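Mitogen-activated protein kinase, putative (Map kinase-like protein) (Leishmania major, PDB 3PG1) is probably a serine/threonine protein kinase of the MAP kinase family that binds ATP and phosphorylates other proteins. Local coordinates at residues K52-T57 / L109-E114; R75-I80 / K351-E356; L83-H88 / G332-F337; S68-C73 / S342-Y347; N90-R95 / D172-D177. One frame throughout, in Å; residues are numbered along the deposited sequence.

How the contacts relate
From the N terminus, the first segment to take part, on strand 48-54, pairs with strand 108-114 in contact 1, closing a loop that holds helix 70-85. That helix then meets the C-terminal part of the chain three times: its first turn in contact 4, its middle in contact 2, its last residues in contact 3. Just beyond it, 90-95 meets 172-177 in contact 5. Contact 5 nests inside contact 3, and contact 3 inside contacts 2 and 4; contacts 2 and 4 cross each other, and contact 1 crosses all the rest. Contact 1 joins two strands of the N-lobe sheet, on which helix 70-85 packs; contacts 2 to 4 hold the C-terminal segment along that helix.

Contact 1: residues K52-T57 / L109-E114; sequences KRVFNT and LYLVTE
Val54 and Leu109 face each other as an antiparallel hydrogen-bonded pair, their CB atoms 4.1 Å apart, and Lys52 and Leu111 form the next such pair with their own CB atoms at 4.0 Å. Each pair exchanges two backbone bonds; the shortest, Val54 N to Leu109 O, measures 2.7 Å and is almost straight at 175°. These side chains point to one face of the sheet, the dense one: Leu111 CD1 lies 4.2 Å from Val54 CG2, and Leu109 and Leu111 also touch helix 70-85, so branched aliphatic residues suit the place. This is strands β3 and β5 of the protein kinase N lobe, with the αC helix packed on the sheet, and Lys52 holds the position of the family's β3 lysine. Its extended chain brushes Leu111 CD1 with CD at 4.1 Å and then leaves the hydrophobic patch, its NZ making a long, weak ion pair with Glu79 of that helix. The face of Arg53 and Tyr110 is more polar, and Arg53 is partly open to solvent. The two lie side by side, a non-hydrogen-bonded pair in which Arg53 CG comes obliquely to Tyr110 CE1 at 3.7 Å, while the guanidinium and ring planes stand 67° apart. Both polar ends turn to Glu16, which takes a salt bridge from Arg53 NE and a hydrogen bond with Tyr110 OH.

Contact 2: residues R75-I80 / K351-E356; sequences RVLREI and KIFTAE
Leu77 sets its CD1 methyl over the centre of the Phe353 ring, 3.6 Å from the centroid and 6° off the ring normal, a CH-pi contact. The rim atom CZ of that ring reaches back to Leu77 CB, also at 3.6 Å. In Leu77, chi1 -177° sets CG anti to the backbone N; from CG the two methyls part. CD1, over the ring, also touches Ile352 CG2, and CD2 meets Ile352 CD1 at 3.9 Å. Farther along the helix, Ile80 CG2 adds a looser contact with Phe353 CE2 at 4.3 Å. Flat aromatic and branched aliphatic groups suit this buried seam. Around it, Cys73 and Leu109 also touch the phenyl ring, while Glu356, partly exposed, forms a salt bridge with Arg81 and a hydrogen bond with Asn84. The two segment axes come within 10.9 Å of each other and differ in direction by 18°. Helix 70-85 is the αC helix, and its partner's place beside it is consistent with the C-terminal extension of MAP kinases, which folds back on the N lobe.

Contact 3: residues L83-H88 / G332-F337; sequences LNHFHH and GLSERF
One face of the His85 imidazole is taken by Phe337, whose CB sits over the ring centre, 3.9 Å from the centroid, and whose CD1 also approaches that face. The rings make a T-shaped pair, the edge of Phe337 turned to the face of His85 with the planes 79° apart. In the imidazole plane, Phe86 CE2 lies at the edge, and NE2 donates to Glu335 O at 2.6 Å, the acceptor only 3° out of plane. The Phe86 ring in turn has His85 CD2 over one face, offset toward the rim, while its CD1 is 3.9 Å from Ser334 OG. Histidine suits its place by offering a flat face to an aromatic neighbour and an in-plane N-H to a carbonyl. Here the chain coming back from the C lobe passes the end of the αC helix, on a course consistent with the C-terminal extension of MAP kinases. Ser334 OG donates to His85 O at 2.7 Å and accepts from a water, 2.8 Å from it. The same water accepts from His87 N and donates to Gly332 O, so it bridges the two backbones. Gly332 O also lies near the plane of the His88 ring, 3.5 Å from CD2.

Contact 4: residues S68-C73 / S342-Y347; sequences SDSFLC and SVTDVY
Ser70 holds OG anti to its backbone N (chi1 178°), and from there the hydroxyl donates to Thr344 O at 2.6 Å, in the carbonyl plane and on a lone pair. Val346 has turned off the staggered positions (chi1 -100°) and lays CG1 against the backbone that leads into helix 70-85, 3.3 Å from Ser68 O and 3.6 Å from Ser70 N. The same methyl reaches Cys73 CB at 3.8 Å, one turn further on. A small hydroxyl residue suits position 70, since it can sit close to the other backbone and still serve a carbonyl there; the short branched valine fits against the first turn, where a small cysteine offers only CB and SG. Both helices start at this contact, each behind an aspartate N-cap. Asp69 OD2 accepts from Leu72 N at 3.2 Å in a nearly straight bond (178°). Asp345 OD1 accepts only weakly from Tyr347 N, at 3.4 Å. Carboxylates placed here probably also interact favourably with the positive ends of the two helix dipoles. Further in, Met349 touches both Ser70 and Cys73, and Cys73 also touches Phe353, which continues the packing into the interior. Two helix starts brought side by side in this way, that of αC and that of the C-terminal helix, are consistent with the MAP kinase C-terminal extension folding back onto the N lobe.

Contact 5: residues N90-R95 / D172-D177; sequences NILGLR and DITICD
Leu92 leans on Thr174: Leu92 CB lies 3.7 Å from Thr174 CG2, and the same CB is 3.6 Å from Ile175 O. Chi1 -172° sets CG anti to the backbone N, and its branches part from there: CD1 stays with Thr174 CG2 at 4.0 Å, and CD2 goes on to Cys176 CB at 3.7 Å. A leucine suits this place because its fork rests on two side chains that lie two residues apart. Thr174 CG2 also touches the backbone, 3.2 Å from Leu92 N. Alongside, the backbone of Ile175 is bonded on both sides of Ile91: its N donates to Asn90 O and its O accepts from Leu92 N, making a single beta bridge. Asn90 ND2 donates to Ile173 O at 2.9 Å and 164°, with the acceptor in the amide plane, and is also hydrogen-bonded to His142 of helix 133-152. In kinase terms the αC-β4 loop here meets strand β8, just ahead of Asp177, the first residue of the family's DFG position, here Asp-Phe-Asn. Ile91 packs on Leu150 of helix 133-152 and on Phe86, just after helix 70-85, so the loop lies between that helix, the residues after helix 70-85 and strand 173-175.

Contact 1: residues K52-T57 / L109-E114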
# COMPACT_ATOMS: atom_id res chain seq x y z
N LYS A 52 16.46 5.69 4.13
CA LYS A 52 16.14 6.62 3.06
C LYS A 52 16.67 8.00 3.40
O LYS A 52 16.46 8.50 4.51
CB LYS A 52 14.62 6.66 2.80
CG LYS A 52 14.22 7.41 1.53
CD LYS A 52 12.71 7.41 1.34
CE LYS A 52 12.23 8.45 0.36
NZ LYS A 52 10.75 8.48 0.27
N ARG A 53 17.37 8.61 2.43
CA ARG A 53 17.98 9.93 2.54
C ARG A 53 17.30 10.85 1.52
O ARG A 53 17.43 10.63 0.32
CB ARG A 53 19.50 9.82 2.28
CG ARG A 53 20.31 11.11 2.43
CD ARG A 53 21.66 10.90 1.79
NE ARG A 53 22.51 12.10 1.80
CZ ARG A 53 22.72 12.89 0.75
NH1 ARG A 53 22.11 12.64 -0.41
NH2 ARG A 53 23.53 13.93 0.85
N VAL A 54 16.57 11.86 2.01
CA VAL A 54 15.84 12.85 1.21
C VAL A 54 16.67 14.15 1.23
O VAL A 54 16.83 14.76 2.29
CB VAL A 54 14.40 13.07 1.75
CG1 VAL A 54 13.67 14.16 0.96
CG2 VAL A 54 13.59 11.77 1.78
N PHE A 55 17.21 14.54 0.06
CA PHE A 55 18.02 15.75 -0.06
C PHE A 55 17.63 16.60 -1.29
O PHE A 55 16.85 17.55 -1.16
CB PHE A 55 19.53 15.42 0.01
CG PHE A 55 20.50 16.57 -0.21
CD1 PHE A 55 20.33 17.79 0.44
CD2 PHE A 55 21.63 16.40 -1.01
CE1 PHE A 55 21.24 18.83 0.26
CE2 PHE A 55 22.54 17.45 -1.19
CZ PHE A 55 22.34 18.65 -0.55
N ASN A 56 18.16 16.24 -2.48
CA ASN A 56 17.91 16.98 -3.71
C ASN A 56 17.21 16.19 -4.82
O ASN A 56 16.99 14.98 -4.72
CB ASN A 56 19.21 17.63 -4.20
CG ASN A 56 19.70 18.77 -3.33
OD1 ASN A 56 19.01 19.26 -2.43
ND2 ASN A 56 20.92 19.22 -3.59
N THR A 57 16.84 16.92 -5.89
CA THR A 57 16.19 16.43 -7.10
C THR A 57 16.43 17.44 -8.23
O THR A 57 16.72 18.61 -7.97
CB THR A 57 14.68 16.16 -6.86
OG1 THR A 57 14.14 15.54 -8.03
CG2 THR A 57 13.89 17.43 -6.51
N LEU A 109 16.62 14.96 5.16
CA LEU A 109 15.68 14.16 5.93
C LEU A 109 16.04 12.68 5.79
O LEU A 109 16.32 12.20 4.69
CB LEU A 109 14.21 14.46 5.55
CG LEU A 109 13.11 13.44 5.91
CD1 LEU A 109 12.89 13.33 7.41
CD2 LEU A 109 11.81 13.81 5.26
N TYR A 110 16.08 11.99 6.93
CA TYR A 110 16.43 10.58 6.99
C TYR A 110 15.28 9.80 7.55
O TYR A 110 14.68 10.18 8.56
CB TYR A 110 17.70 10.36 7.82
CG TYR A 110 18.87 11.22 7.39
CD1 TYR A 110 19.83 10.74 6.50
CD2 TYR A 110 19.00 12.53 7.85
CE1 TYR A 110 20.91 11.53 6.10
CE2 TYR A 110 20.05 13.34 7.42
CZ TYR A 110 21.01 12.84 6.56
OH TYR A 110 22.04 13.65 6.13
N LEU A 111 14.97 8.72 6.85
CA LEU A 111 13.86 7.85 7.18
C LEU A 111 14.32 6.44 7.33
O LEU A 111 14.93 5.86 6.42
CB LEU A 111 12.80 7.96 6.08
CG LEU A 111 12.21 9.35 5.96
CD1 LEU A 111 11.50 9.52 4.63
CD2 LEU A 111 11.32 9.66 7.16
N VAL A 112 14.04 5.88 8.49
CA VAL A 112 14.45 4.53 8.81
C VAL A 112 13.22 3.63 9.03
O VAL A 112 12.31 3.96 9.82
CB VAL A 112 15.41 4.49 10.03
CG1 VAL A 112 16.08 3.13 10.16
CG2 VAL A 112 16.46 5.61 9.95
N THR A 113 13.20 2.51 8.29
CA THR A 113 12.14 1.49 8.41
C THR A 113 12.83 0.14 8.49
O THR A 113 13.98 0.02 8.06
CB THR A 113 11.12 1.60 7.25
OG1 THR A 113 11.78 1.52 5.99
CG2 THR A 113 10.27 2.87 7.32
N GLU A 114 12.17 -0.87 9.07
CA GLU A 114 12.73 -2.21 9.18
C GLU A 114 12.83 -2.78 7.76
O GLU A 114 11.87 -2.68 7.01
CB GLU A 114 11.83 -3.11 10.07
CG GLU A 114 12.50 -4.42 10.47
CD GLU A 114 11.61 -5.50 11.06
OE1 GLU A 114 11.94 -6.69 10.87
OE2 GLU A 114 10.59 -5.17 11.70

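Contact 2: residues R75-I80 / K351-E356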
# COMPACT_ATOMS: atom_id res chain seq x y z
N ARG A 75 4.55 17.22 0.01
CA ARG A 75 4.40 15.83 -0.43
C ARG A 75 5.13 14.89 0.55
O ARG A 75 4.54 13.90 0.99
CB ARG A 75 4.94 15.67 -1.86
CG ARG A 75 5.08 14.21 -2.32
CD ARG A 75 5.76 14.11 -3.67
NE ARG A 75 5.07 13.18 -4.55
CZ ARG A 75 4.02 13.50 -5.31
NH1 ARG A 75 3.53 14.74 -5.28
NH2 ARG A 75 3.45 12.59 -6.08
N VAL A 76 6.39 15.21 0.89
CA VAL A 76 7.21 14.40 1.81
C VAL A 76 6.66 14.46 3.26
O VAL A 76 6.63 13.44 3.94
CB VAL A 76 8.74 14.70 1.71
CG1 VAL A 76 9.54 13.65 2.46
CG2 VAL A 76 9.19 14.71 0.25
N LEU A 77 6.18 15.66 3.70
CA LEU A 77 5.60 15.84 5.03
C LEU A 77 4.36 14.95 5.20
O LEU A 77 4.21 14.31 6.24
CB LEU A 77 5.25 17.32 5.31
CG LEU A 77 4.70 17.62 6.72
CD1 LEU A 77 5.68 17.20 7.81
CD2 LEU A 77 4.29 19.06 6.86
N ARG A 78 3.53 14.86 4.15
CA ARG A 78 2.34 14.00 4.17
C ARG A 78 2.72 12.51 4.25
O ARG A 78 2.11 11.77 5.02
CB ARG A 78 1.43 14.28 2.97
CG ARG A 78 0.03 13.70 3.20
CD ARG A 78 -0.98 14.05 2.12
NE ARG A 78 -2.32 13.58 2.50
CZ ARG A 78 -2.77 12.35 2.30
NH1 ARG A 78 -2.01 11.43 1.72
NH2 ARG A 78 -4.00 12.02 2.68
N GLU A 79 3.75 12.08 3.49
CA GLU A 79 4.21 10.69 3.52
C GLU A 79 4.72 10.34 4.92
O GLU A 79 4.48 9.25 5.43
CB GLU A 79 5.34 10.47 2.50
CG GLU A 79 4.93 10.61 1.04
CD GLU A 79 6.00 10.27 0.02
OE1 GLU A 79 7.10 9.82 0.43
OE2 GLU A 79 5.74 10.44 -1.19
N ILE A 80 5.43 11.28 5.54
CA ILE A 80 6.01 11.13 6.87
C ILE A 80 4.95 11.12 7.95
O ILE A 80 5.00 10.27 8.84
CB ILE A 80 7.14 12.20 7.06
CG1 ILE A 80 8.49 11.61 6.69
CG2 ILE A 80 7.18 12.87 8.45
CD1 ILE A 80 8.65 11.26 5.22
N LYS A 351 8.70 23.24 10.94
CA LYS A 351 8.24 23.19 12.33
C LYS A 351 7.45 21.89 12.56
O LYS A 351 7.62 21.26 13.60
CB LYS A 351 7.36 24.40 12.67
N ILE A 352 6.61 21.49 11.57
CA ILE A 352 5.82 20.24 11.64
C ILE A 352 6.77 19.03 11.61
O ILE A 352 6.53 18.10 12.37
CB ILE A 352 4.66 20.15 10.60
CG1 ILE A 352 3.74 21.40 10.67
CG2 ILE A 352 3.84 18.85 10.78
CD1 ILE A 352 2.80 21.57 9.44
N PHE A 353 7.87 19.08 10.82
CA PHE A 353 8.88 18.01 10.78
C PHE A 353 9.53 17.86 12.15
O PHE A 353 9.64 16.74 12.65
CB PHE A 353 9.95 18.25 9.70
CG PHE A 353 9.54 17.91 8.28
CD1 PHE A 353 9.29 18.91 7.35
CD2 PHE A 353 9.43 16.58 7.87
CE1 PHE A 353 8.93 18.59 6.04
CE2 PHE A 353 9.08 16.26 6.55
CZ PHE A 353 8.84 17.27 5.64
N THR A 354 9.88 19.01 12.79
CA THR A 354 10.46 19.06 14.14
C THR A 354 9.45 18.50 15.15
O THR A 354 9.83 17.71 16.01
CB THR A 354 10.94 20.49 14.48
OG1 THR A 354 11.73 20.99 13.39
CG2 THR A 354 11.77 20.54 15.75
N ALA A 355 8.16 18.87 14.99
CA ALA A 355 7.05 18.39 15.83
C ALA A 355 6.81 16.89 15.61
O ALA A 355 6.48 16.18 16.56
CB ALA A 355 5.78 19.18 15.53
N GLU A 356 6.98 16.41 14.35
CA GLU A 356 6.82 15.00 14.00
C GLU A 356 7.97 14.17 14.55
O GLU A 356 7.74 13.03 14.95
CB GLU A 356 6.65 14.79 12.48
CG GLU A 356 5.28 15.16 11.94
CD GLU A 356 4.11 14.32 12.42
OE1 GLU A 356 4.28 13.09 12.57
OE2 GLU A 356 3.01 14.89 12.62

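Contact 3: residues L83-H88 / G332-F337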
# COMPACT_ATOMS: atom_id res chain seq x y z
N LEU A 83 3.14 7.80 7.89
CA LEU A 83 3.97 6.71 8.45
C LEU A 83 3.97 6.75 9.95
O LEU A 83 3.86 5.71 10.61
CB LEU A 83 5.41 6.80 7.95
CG LEU A 83 5.79 6.01 6.70
CD1 LEU A 83 7.27 6.25 6.37
CD2 LEU A 83 5.53 4.49 6.88
N ASN A 84 4.03 7.96 10.50
CA ASN A 84 4.11 8.23 11.92
C ASN A 84 2.78 8.20 12.65
O ASN A 84 2.76 8.20 13.88
CB ASN A 84 4.83 9.57 12.13
CG ASN A 84 5.63 9.65 13.39
OD1 ASN A 84 6.11 8.64 13.92
ND2 ASN A 84 5.75 10.85 13.93
N HIS A 85 1.66 8.14 11.90
CA HIS A 85 0.30 8.09 12.44
C HIS A 85 -0.08 6.72 13.04
O HIS A 85 -0.86 6.65 13.99
CB HIS A 85 -0.70 8.52 11.35
CG HIS A 85 -2.09 8.69 11.86
ND1 HIS A 85 -2.46 9.79 12.61
CD2 HIS A 85 -3.17 7.88 11.74
CE1 HIS A 85 -3.72 9.60 12.94
NE2 HIS A 85 -4.20 8.47 12.44
N PHE A 86 0.42 5.64 12.45
CA PHE A 86 0.07 4.26 12.89
C PHE A 86 1.14 3.66 13.78
O PHE A 86 2.31 3.95 13.60
CB PHE A 86 -0.14 3.36 11.66
CG PHE A 86 -1.28 3.87 10.82
CD1 PHE A 86 -2.60 3.58 11.16
CD2 PHE A 86 -1.05 4.74 9.75
CE1 PHE A 86 -3.66 4.12 10.43
CE2 PHE A 86 -2.12 5.28 9.03
CZ PHE A 86 -3.41 4.95 9.36
N HIS A 87 0.74 2.75 14.69
CA HIS A 87 1.62 2.00 15.58
C HIS A 87 0.95 0.67 15.70
O HIS A 87 0.31 0.37 16.71
CB HIS A 87 1.74 2.70 16.95
CG HIS A 87 2.25 4.10 16.84
ND1 HIS A 87 1.37 5.18 16.76
CD2 HIS A 87 3.51 4.55 16.68
CE1 HIS A 87 2.14 6.24 16.60
NE2 HIS A 87 3.43 5.92 16.56
N HIS A 88 1.00 -0.09 14.60
CA HIS A 88 0.29 -1.36 14.55
C HIS A 88 1.17 -2.42 13.87
O HIS A 88 1.84 -2.08 12.90
CB HIS A 88 -1.05 -1.17 13.78
CG HIS A 88 -1.95 -2.36 13.85
ND1 HIS A 88 -1.77 -3.45 13.01
CD2 HIS A 88 -3.03 -2.57 14.62
CE1 HIS A 88 -2.73 -4.30 13.32
NE2 HIS A 88 -3.51 -3.83 14.29
N GLY A 332 -4.83 -1.43 18.97
CA GLY A 332 -3.80 -0.70 18.23
C GLY A 332 -4.30 0.20 17.12
O GLY A 332 -3.58 0.51 16.16
N LEU A 333 -5.57 0.58 17.19
CA LEU A 333 -6.08 1.48 16.14
C LEU A 333 -5.56 2.87 16.41
O LEU A 333 -5.32 3.23 17.54
CB LEU A 333 -7.61 1.55 16.17
CG LEU A 333 -8.37 0.29 15.77
CD1 LEU A 333 -9.88 0.57 15.77
CD2 LEU A 333 -7.95 -0.21 14.41
N SER A 334 -5.46 3.67 15.37
CA SER A 334 -5.14 5.08 15.43
C SER A 334 -6.45 5.84 15.18
O SER A 334 -7.37 5.33 14.51
CB SER A 334 -4.18 5.45 14.31
OG SER A 334 -2.88 5.07 14.71
N GLU A 335 -6.49 7.07 15.67
CA GLU A 335 -7.60 8.02 15.46
C GLU A 335 -7.58 8.46 14.00
O GLU A 335 -6.64 8.17 13.27
CB GLU A 335 -7.39 9.27 16.37
CG GLU A 335 -7.32 9.00 17.86
CD GLU A 335 -6.88 10.15 18.75
OE1 GLU A 335 -6.12 11.02 18.28
OE2 GLU A 335 -7.24 10.14 19.95
N ARG A 336 -8.62 9.19 13.55
CA ARG A 336 -8.68 9.69 12.20
C ARG A 336 -7.48 10.55 11.83
O ARG A 336 -7.08 11.43 12.60
CB ARG A 336 -10.04 10.39 11.99
CG ARG A 336 -10.26 11.07 10.65
CD ARG A 336 -11.72 11.45 10.52
NE ARG A 336 -12.55 10.27 10.27
CZ ARG A 336 -12.78 9.75 9.06
NH1 ARG A 336 -12.25 10.31 7.98
NH2 ARG A 336 -13.52 8.67 8.93
N PHE A 337 -6.86 10.23 10.68
CA PHE A 337 -5.73 11.00 10.17
C PHE A 337 -6.27 12.32 9.56
O PHE A 337 -7.29 12.32 8.86
CB PHE A 337 -4.92 10.21 9.11
CG PHE A 337 -3.78 10.99 8.50
CD1 PHE A 337 -2.60 11.20 9.21
CD2 PHE A 337 -3.89 11.53 7.22
CE1 PHE A 337 -1.55 11.94 8.65
CE2 PHE A 337 -2.84 12.25 6.65
CZ PHE A 337 -1.69 12.48 7.39
O HOH W 1 -2.16 2.41 14.72

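Contact 4: residues S68-C73 / S342-Y347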
# COMPACT_ATOMS: atom_id res chain seq x y z
N SER A 68 13.12 22.61 0.83
CA SER A 68 13.09 24.04 0.54
C SER A 68 11.94 24.44 -0.40
O SER A 68 11.50 25.59 -0.34
CB SER A 68 14.43 24.51 -0.01
OG SER A 68 15.26 24.88 1.08
N ASP A 69 11.44 23.50 -1.24
CA ASP A 69 10.33 23.80 -2.15
C ASP A 69 8.99 23.41 -1.53
O ASP A 69 8.81 22.26 -1.14
CB ASP A 69 10.51 23.11 -3.52
CG ASP A 69 9.31 23.28 -4.43
OD1 ASP A 69 9.16 24.37 -5.02
OD2 ASP A 69 8.48 22.35 -4.49
N SER A 70 8.04 24.37 -1.49
CA SER A 70 6.69 24.24 -0.93
C SER A 70 5.94 22.94 -1.28
O SER A 70 5.55 22.22 -0.36
CB SER A 70 5.84 25.45 -1.31
OG SER A 70 4.51 25.33 -0.82
N PHE A 71 5.75 22.66 -2.58
CA PHE A 71 5.01 21.49 -3.06
C PHE A 71 5.67 20.16 -2.68
O PHE A 71 5.01 19.30 -2.09
CB PHE A 71 4.76 21.60 -4.58
CG PHE A 71 4.20 20.35 -5.23
CD1 PHE A 71 2.84 20.07 -5.16
CD2 PHE A 71 5.02 19.47 -5.92
CE1 PHE A 71 2.32 18.91 -5.74
CE2 PHE A 71 4.51 18.32 -6.50
CZ PHE A 71 3.16 18.04 -6.41
N LEU A 72 6.96 20.00 -3.01
CA LEU A 72 7.74 18.79 -2.72
C LEU A 72 7.87 18.55 -1.21
O LEU A 72 7.71 17.40 -0.78
CB LEU A 72 9.12 18.81 -3.41
CG LEU A 72 9.11 18.99 -4.94
CD1 LEU A 72 10.52 19.19 -5.48
CD2 LEU A 72 8.38 17.86 -5.65
N CYS A 73 8.10 19.63 -0.43
CA CYS A 73 8.20 19.59 1.03
C CYS A 73 6.89 19.04 1.62
O CYS A 73 6.94 18.11 2.43
CB CYS A 73 8.52 20.97 1.60
SG CYS A 73 8.91 20.98 3.37
N SER A 342 -3.94 23.36 3.51
CA SER A 342 -3.86 24.82 3.36
C SER A 342 -2.42 25.33 3.63
O SER A 342 -2.11 26.47 3.27
CB SER A 342 -4.85 25.52 4.28
OG SER A 342 -4.38 25.59 5.62
N VAL A 343 -1.57 24.49 4.27
CA VAL A 343 -0.17 24.83 4.56
C VAL A 343 0.60 25.00 3.25
O VAL A 343 0.40 24.22 2.31
CB VAL A 343 0.56 23.89 5.58
CG1 VAL A 343 -0.14 23.88 6.93
CG2 VAL A 343 0.73 22.47 5.04
N THR A 344 1.40 26.05 3.16
CA THR A 344 2.14 26.38 1.94
C THR A 344 3.57 26.83 2.25
O THR A 344 4.48 26.57 1.47
CB THR A 344 1.32 27.35 1.06
OG1 THR A 344 1.96 27.49 -0.21
CG2 THR A 344 1.09 28.72 1.71
N ASP A 345 3.75 27.49 3.41
CA ASP A 345 5.04 28.01 3.85
C ASP A 345 5.98 26.86 4.25
O ASP A 345 5.60 26.01 5.05
CB ASP A 345 4.84 28.97 5.03
CG ASP A 345 5.84 30.10 5.09
OD1 ASP A 345 7.00 29.84 5.48
OD2 ASP A 345 5.45 31.24 4.76
N VAL A 346 7.19 26.83 3.65
CA VAL A 346 8.23 25.83 3.91
C VAL A 346 8.72 25.84 5.35
O VAL A 346 9.01 24.78 5.91
CB VAL A 346 9.41 25.82 2.90
CG1 VAL A 346 9.24 24.72 1.87
CG2 VAL A 346 9.61 27.18 2.24
N TYR A 347 8.80 27.05 5.95
CA TYR A 347 9.22 27.26 7.34
C TYR A 347 8.13 26.79 8.32
O TYR A 347 8.47 26.35 9.42
CB TYR A 347 9.61 28.73 7.57
CG TYR A 347 10.84 29.15 6.79
CD1 TYR A 347 12.12 28.93 7.28
CD2 TYR A 347 10.71 29.78 5.55
CE1 TYR A 347 13.25 29.30 6.55
CE2 TYR A 347 11.84 30.15 4.81
CZ TYR A 347 13.11 29.92 5.32
OH TYR A 347 14.22 30.30 4.61

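Contact 5: residues N90-R95 / D172-D177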
# COMPACT_ATOMS: atom_id res chain seq x y z
N ASN A 90 0.68 -4.66 11.67
CA ASN A 90 0.42 -4.94 10.25
C ASN A 90 0.64 -3.78 9.33
O ASN A 90 0.44 -3.92 8.13
CB ASN A 90 -1.00 -5.45 10.07
CG ASN A 90 -1.22 -6.79 10.71
OD1 ASN A 90 -2.17 -6.97 11.47
ND2 ASN A 90 -0.36 -7.75 10.42
N ILE A 91 1.05 -2.63 9.89
CA ILE A 91 1.30 -1.39 9.15
C ILE A 91 2.76 -1.03 9.32
O ILE A 91 3.23 -0.88 10.46
CB ILE A 91 0.36 -0.23 9.63
CG1 ILE A 91 -1.18 -0.59 9.50
CG2 ILE A 91 0.71 1.11 8.89
CD1 ILE A 91 -1.63 -0.91 8.12
N LEU A 92 3.50 -0.89 8.20
CA LEU A 92 4.94 -0.55 8.28
C LEU A 92 5.11 0.79 8.96
O LEU A 92 4.46 1.75 8.59
CB LEU A 92 5.61 -0.58 6.89
CG LEU A 92 7.17 -0.43 6.88
CD1 LEU A 92 7.84 -1.68 7.39
CD2 LEU A 92 7.66 -0.06 5.48
N GLY A 93 5.88 0.82 10.03
CA GLY A 93 6.05 2.07 10.76
C GLY A 93 7.40 2.71 10.63
O GLY A 93 8.32 2.14 10.03
N LEU A 94 7.52 3.93 11.19
CA LEU A 94 8.80 4.62 11.24
C LEU A 94 9.58 4.00 12.40
O LEU A 94 9.05 3.93 13.52
CB LEU A 94 8.61 6.13 11.53
CG LEU A 94 8.58 7.10 10.36
CD1 LEU A 94 8.38 8.51 10.88
CD2 LEU A 94 9.85 7.04 9.54
N ARG A 95 10.79 3.50 12.12
CA ARG A 95 11.71 2.96 13.13
C ARG A 95 12.45 4.14 13.71
O ARG A 95 12.88 4.12 14.88
CB ARG A 95 12.76 2.01 12.51
CG ARG A 95 12.25 0.62 12.16
CD ARG A 95 12.11 -0.27 13.37
NE ARG A 95 13.39 -0.81 13.83
CZ ARG A 95 13.50 -1.93 14.53
NH1 ARG A 95 12.43 -2.65 14.83
NH2 ARG A 95 14.70 -2.36 14.92
N ASP A 172 5.76 -12.43 9.62
CA ASP A 172 4.80 -11.39 10.02
C ASP A 172 4.47 -10.57 8.76
O ASP A 172 5.38 -10.25 7.99
CB ASP A 172 5.41 -10.45 11.09
CG ASP A 172 5.57 -11.00 12.51
OD1 ASP A 172 5.10 -12.14 12.77
OD2 ASP A 172 6.21 -10.31 13.35
N ILE A 173 3.18 -10.28 8.54
CA ILE A 173 2.68 -9.51 7.39
C ILE A 173 2.62 -8.03 7.74
O ILE A 173 2.06 -7.67 8.76
CB ILE A 173 1.31 -10.05 6.86
CG1 ILE A 173 1.45 -11.40 6.10
CG2 ILE A 173 0.51 -9.00 6.04
CD1 ILE A 173 1.88 -11.36 4.60
N THR A 174 3.16 -7.19 6.88
CA THR A 174 3.14 -5.75 7.05
C THR A 174 2.75 -5.12 5.68
O THR A 174 3.26 -5.53 4.63
CB THR A 174 4.53 -5.29 7.54
OG1 THR A 174 4.89 -6.10 8.65
CG2 THR A 174 4.53 -3.89 8.02
N ILE A 175 1.85 -4.16 5.71
CA ILE A 175 1.45 -3.41 4.51
C ILE A 175 2.28 -2.13 4.45
O ILE A 175 2.37 -1.40 5.43
CB ILE A 175 -0.07 -3.10 4.56
CG1 ILE A 175 -0.88 -4.43 4.52
CG2 ILE A 175 -0.47 -2.17 3.37
CD1 ILE A 175 -2.48 -4.13 4.57
N CYS A 176 2.81 -1.81 3.27
CA CYS A 176 3.54 -0.57 3.06
C CYS A 176 2.98 0.19 1.86
O CYS A 176 2.01 -0.25 1.22
CB CYS A 176 5.05 -0.83 2.92
SG CYS A 176 5.53 -1.55 1.33
N ASP A 177 3.57 1.37 1.59
CA ASP A 177 3.22 2.22 0.47
C ASP A 177 1.76 2.73 0.48
O ASP A 177 1.25 3.11 -0.56
CB ASP A 177 3.55 1.52 -0.86
CG ASP A 177 5.02 1.42 -1.15
OD1 ASP A 177 5.81 2.03 -0.40
OD2 ASP A 177 5.39 0.76 -2.14